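Asp/Glu-specific dipeptidyl-peptidase (Flavobacterium psychrophilum, PDB 5JXF) removes dipeptides from the N-terminus of oligopeptides, with strict specificity for aspartate or glutamate at the P1 position. Local coordinates at residues M49-T52 against E53-L57; F408-V411 against V412-T416. All coordinates share one frame; numbering follows the deposited sequence.

Overall arrangement
Contacts 1 and 2 are both local, each made between residues about one turn apart within a single helix, and they lie on opposite sides of the chain's centre, with centres 45 Å apart and nearest atoms about 32 Å apart. Contact 1 comes first along the chain, in helix 49-57 near the modelled N-terminus, beside strands 279-284 and 586-591 at one edge of the eight-stranded antiparallel sheet. Contact 2 follows much later, at the C-terminal end of helix 386-415 among the long helices of the molecule. Both lie away from the active site of this S46 peptidase: contact 1 joins a short helix to the edge of a sheet, contact 2 lies within the helical part.

Contact 1 (M49-T52 against E53-L57); sequences MNET and EMKNL
Glu53 N gives to Met49 O at 3.0 Å, the first of four backbone bonds that tie the two halves of this helix together in the regular i to i+4 pattern. Lys55 N gives to Glu51 O with an N-H...O angle of 170°; Met54 N to Asn50 O and Asn56 N to Thr52 O complete the set.

Among the side chains, Met54 CE lies 3.5 Å from Asn50 CB. With CG anti to its carbonyl carbon (chi1 -55°), the thioether chain runs back along the preceding turn, and Met54 CG passes 3.1 Å from Asn50 O. Thr52 and Asn56 lie alongside one another on an exposed flank, a methyl beside an amide oxygen, with Thr52 CG2 3.7 Å from Asn56 OD1.

The longer side chains also run side by side, Glu51 with Lys55 and Glu53 with Met49. Glu51 OE2 is 4.1 Å from Lys55 NZ, too far for a salt bridge, and is nearer to Lys55 CE, at 3.4 Å; the ammonium group instead bonds to Ile61 O. Glu53 OE2 lies 4.0 Å from Met49 CG, and the carboxylate is held by a salt bridge to Arg576 and a hydrogen bond to Tyr589 OH.

That tyrosine hydroxyl also bonds to Asn50 ND2, so one residue of strand 586-591 engages polar groups from both turns. Met54 packs against Tyr589 and against Phe279 of strand 279-284, seating the short helix against these two neighbouring strands, while Lys55 faces the loop that follows.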
loop_
_atom_site.group_PDB
_atom_site.type_symbol
_atom_site.label_atom_id
_atom_site.label_comp_id
_atom_site.label_asym_id
_atom_site.label_seq_id
_atom_site.Cartn_x
_atom_site.Cartn_y
_atom_site.Cartn_z
ATOM N N MET A 49 -20.893 31.065 17.086
ATOM C CA MET A 49 -19.865 30.689 16.125
ATOM C C MET A 49 -20.142 29.339 15.468
ATOM O O MET A 49 -20.202 29.233 14.241
ATOM C CB MET A 49 -18.497 30.667 16.811
ATOM C CG MET A 49 -17.408 30.014 15.971
ATOM S SD MET A 49 -15.976 29.527 16.946
ATOM C CE MET A 49 -16.762 28.728 18.349
ATOM N N ASN A 50 -20.332 28.316 16.292
ATOM C CA ASN A 50 -20.574 26.959 15.816
ATOM C C ASN A 50 -21.755 26.820 14.860
ATOM O O ASN A 50 -21.626 26.258 13.758
ATOM C CB ASN A 50 -20.773 26.038 17.012
ATOM C CG ASN A 50 -19.503 25.833 17.784
ATOM O OD1 ASN A 50 -19.483 25.928 19.003
ATOM N ND2 ASN A 50 -18.425 25.553 17.071
ATOM N N GLU A 51 -22.901 27.339 15.280
ATOM C CA GLU A 51 -24.128 27.240 14.488
ATOM C C GLU A 51 -24.005 27.932 13.126
ATOM O O GLU A 51 -24.441 27.389 12.112
ATOM C CB GLU A 51 -25.311 27.827 15.270
ATOM C CG GLU A 51 -26.663 27.540 14.646
ATOM C CD GLU A 51 -27.818 27.874 15.578
ATOM O OE1 GLU A 51 -27.557 28.377 16.696
ATOM O OE2 GLU A 51 -28.977 27.621 15.189
ATOM N N THR A 52 -23.433 29.134 13.113
ATOM C CA THR A 52 -23.093 29.817 11.865
ATOM C C THR A 52 -22.266 28.903 10.965
ATOM O O THR A 52 -22.617 28.705 9.801
ATOM C CB THR A 52 -22.324 31.127 12.116
ATOM O OG1 THR A 52 -23.164 32.038 12.824
ATOM C CG2 THR A 52 -21.920 31.774 10.807
ATOM N N GLU A 53 -21.199 28.319 11.509
ATOM C CA GLU A 53 -20.357 27.414 10.727
ATOM C C GLU A 53 -21.124 26.211 10.176
ATOM O O GLU A 53 -20.903 25.794 9.032
ATOM C CB GLU A 53 -19.176 26.915 11.560
ATOM C CG GLU A 53 -18.101 27.954 11.833
ATOM C CD GLU A 53 -16.873 27.357 12.507
ATOM O OE1 GLU A 53 -16.845 26.127 12.724
ATOM O OE2 GLU A 53 -15.927 28.116 12.810
ATOM N N MET A 54 -22.033 25.655 10.971
ATOM C CA MET A 54 -22.762 24.472 10.534
ATOM C C MET A 54 -23.759 24.804 9.408
ATOM O O MET A 54 -23.813 24.085 8.393
ATOM C CB MET A 54 -23.470 23.806 11.716
ATOM C CG MET A 54 -22.549 23.458 12.887
ATOM S SD MET A 54 -23.396 22.739 14.320
ATOM C CE MET A 54 -22.364 23.299 15.637
ATOM N N LYS A 55 -24.511 25.895 9.569
ATOM C CA LYS A 55 -25.513 26.314 8.584
ATOM C C LYS A 55 -24.876 26.685 7.248
ATOM O O LYS A 55 -25.393 26.394 6.160
ATOM C CB LYS A 55 -26.323 27.498 9.133
ATOM C CG LYS A 55 -27.276 27.100 10.229
ATOM C CD LYS A 55 -28.165 28.228 10.664
ATOM C CE LYS A 55 -29.086 27.752 11.775
ATOM N NZ LYS A 55 -29.837 26.527 11.365
ATOM N N ASN A 56 -23.758 27.378 7.370
ATOM C CA ASN A 56 -22.816 27.635 6.291
ATOM C C ASN A 56 -22.369 26.355 5.565
ATOM O O ASN A 56 -22.216 26.369 4.342
ATOM C CB ASN A 56 -21.669 28.421 6.917
ATOM C CG ASN A 56 -21.823 29.917 6.729
ATOM O OD1 ASN A 56 -21.096 30.718 7.365
ATOM N ND2 ASN A 56 -22.539 30.280 5.637
ATOM N N LEU A 57 -22.194 25.253 6.301
ATOM C CA LEU A 57 -21.922 23.946 5.677
ATOM C C LEU A 57 -23.172 23.262 5.113
ATOM O O LEU A 57 -23.065 22.293 4.354
ATOM C CB LEU A 57 -21.255 23.007 6.677
ATOM C CG LEU A 57 -19.805 23.358 7.000
ATOM C CD1 LEU A 57 -19.320 22.580 8.196
ATOM C CD2 LEU A 57 -18.922 23.078 5.774
#

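Contact 2 (F408-V411 against V412-T416); sequences FNEV and VVKNT
Asn415 meets Glu410 twice: its backbone N gives to Glu410 O at 3.0 Å, and its ND2 to Glu410 OE1 at 2.9 Å, coming from above the carboxylate plane, with the amide and carboxylate planes 48° apart. Asn415 ND2 also points at Glu410 O, but at 2.5 Å, closer than a normal bond, so this length is doubtful. Glu410 bends at chi2 (-72°), which brings its carboxylate round to the amide; OE1 also forms a salt bridge with Arg313 of helix 295-325.

The i to i+5 bond from Asn415 N marks a pi-type widening of the helix. In the same turn Asn409 O receives weak bonds from Val413 N and Lys414 N, whereas Val412 N to Phe408 O keeps the ordinary i to i+4 spacing. Thr416 OG1 donates to Val411 O at 2.9 Å.

On the apolar side, Val412 CB sits over a face of the Phe408 ring, 4.2 Å from its centroid, as a CH-pi contact; Val413 CG2 lies 4.0 Å from Phe408 CE2, oblique to the ring.

A leucine in place of Asn415 would probably leave Glu410 OE1 to Arg313, without its amide partner. Side-chain groups thus supplement main-chain bonding where the helix widens and ends.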
loop_
_atom_site.group_PDB
_atom_site.type_symbol
_atom_site.label_atom_id
_atom_site.label_comp_id
_atom_site.label_asym_id
_atom_site.label_seq_id
_atom_site.Cartn_x
_atom_site.Cartn_y
_atom_site.Cartn_z
ATOM N N PHE A 408 7.180 -0.322 33.025
ATOM C CA PHE A 408 6.524 -1.038 34.125
ATOM C C PHE A 408 5.033 -1.290 33.860
ATOM O O PHE A 408 4.566 -2.426 33.968
ATOM C CB PHE A 408 6.688 -0.293 35.450
ATOM C CG PHE A 408 6.008 -0.976 36.598
ATOM C CD1 PHE A 408 6.627 -2.022 37.261
ATOM C CD2 PHE A 408 4.733 -0.588 37.003
ATOM C CE1 PHE A 408 5.995 -2.663 38.319
ATOM C CE2 PHE A 408 4.097 -1.226 38.051
ATOM C CZ PHE A 408 4.731 -2.266 38.708
ATOM N N ASN A 409 4.280 -0.241 33.538
ATOM C CA ASN A 409 2.875 -0.409 33.165
ATOM C C ASN A 409 2.653 -1.398 32.010
ATOM O O ASN A 409 1.708 -2.194 32.041
ATOM C CB ASN A 409 2.247 0.928 32.760
ATOM C CG ASN A 409 2.252 1.937 33.867
ATOM O OD1 ASN A 409 2.191 1.591 35.047
ATOM N ND2 ASN A 409 2.308 3.210 33.492
ATOM N N GLU A 410 3.501 -1.336 30.983
ATOM C CA GLU A 410 3.247 -2.138 29.786
ATOM C C GLU A 410 3.585 -3.596 30.036
ATOM O O GLU A 410 2.914 -4.489 29.526
ATOM C CB GLU A 410 4.032 -1.606 28.578
ATOM C CG GLU A 410 3.408 -0.368 27.931
ATOM C CD GLU A 410 2.120 -0.662 27.154
ATOM O OE1 GLU A 410 2.027 -1.721 26.491
ATOM O OE2 GLU A 410 1.191 0.172 27.203
ATOM N N VAL A 411 4.603 -3.839 30.849
ATOM C CA VAL A 411 5.120 -5.192 30.984
ATOM C C VAL A 411 4.496 -5.927 32.163
ATOM O O VAL A 411 4.152 -7.105 32.060
ATOM C CB VAL A 411 6.652 -5.184 31.118
ATOM C CG1 VAL A 411 7.165 -6.547 31.550
ATOM C CG2 VAL A 411 7.288 -4.758 29.792
ATOM N N VAL A 412 4.322 -5.227 33.275
ATOM C CA VAL A 412 3.790 -5.859 34.475
ATOM C C VAL A 412 2.267 -5.708 34.587
ATOM O O VAL A 412 1.568 -6.664 34.925
ATOM C CB VAL A 412 4.466 -5.286 35.731
ATOM C CG1 VAL A 412 3.861 -5.886 36.988
ATOM C CG2 VAL A 412 5.961 -5.545 35.672
ATOM N N VAL A 413 1.755 -4.520 34.275
ATOM C CA VAL A 413 0.335 -4.226 34.459
ATOM C C VAL A 413 -0.578 -4.699 33.312
ATOM O O VAL A 413 -1.686 -5.193 33.551
ATOM C CB VAL A 413 0.122 -2.709 34.656
ATOM C CG1 VAL A 413 -1.357 -2.385 34.835
ATOM C CG2 VAL A 413 0.934 -2.212 35.840
ATOM N N LYS A 414 -0.122 -4.559 32.071
ATOM C CA LYS A 414 -1.023 -4.733 30.936
ATOM C C LYS A 414 -0.774 -5.976 30.059
ATOM O O LYS A 414 -1.717 -6.707 29.771
ATOM C CB LYS A 414 -0.993 -3.461 30.078
ATOM C CG LYS A 414 -1.176 -2.201 30.928
ATOM C CD LYS A 414 -1.763 -1.004 30.178
ATOM C CE LYS A 414 -2.118 0.108 31.185
ATOM N NZ LYS A 414 -2.171 1.485 30.617
ATOM N N ASN A 415 0.463 -6.236 29.642
ATOM C CA ASN A 415 0.673 -7.266 28.615
ATOM C C ASN A 415 0.973 -8.687 29.099
ATOM O O ASN A 415 0.621 -9.659 28.428
ATOM C CB ASN A 415 1.787 -6.834 27.681
ATOM C CG ASN A 415 1.405 -5.648 26.842
ATOM O OD1 ASN A 415 0.908 -5.802 25.726
ATOM N ND2 ASN A 415 1.642 -4.453 27.364
ATOM N N THR A 416 1.650 -8.810 30.236
ATOM C CA THR A 416 1.905 -10.118 30.835
ATOM C C THR A 416 0.856 -10.420 31.896
ATOM O O THR A 416 0.846 -9.798 32.966
ATOM C CB THR A 416 3.281 -10.191 31.472
ATOM O OG1 THR A 416 4.250 -9.606 30.594
ATOM C CG2 THR A 416 3.637 -11.635 31.760
#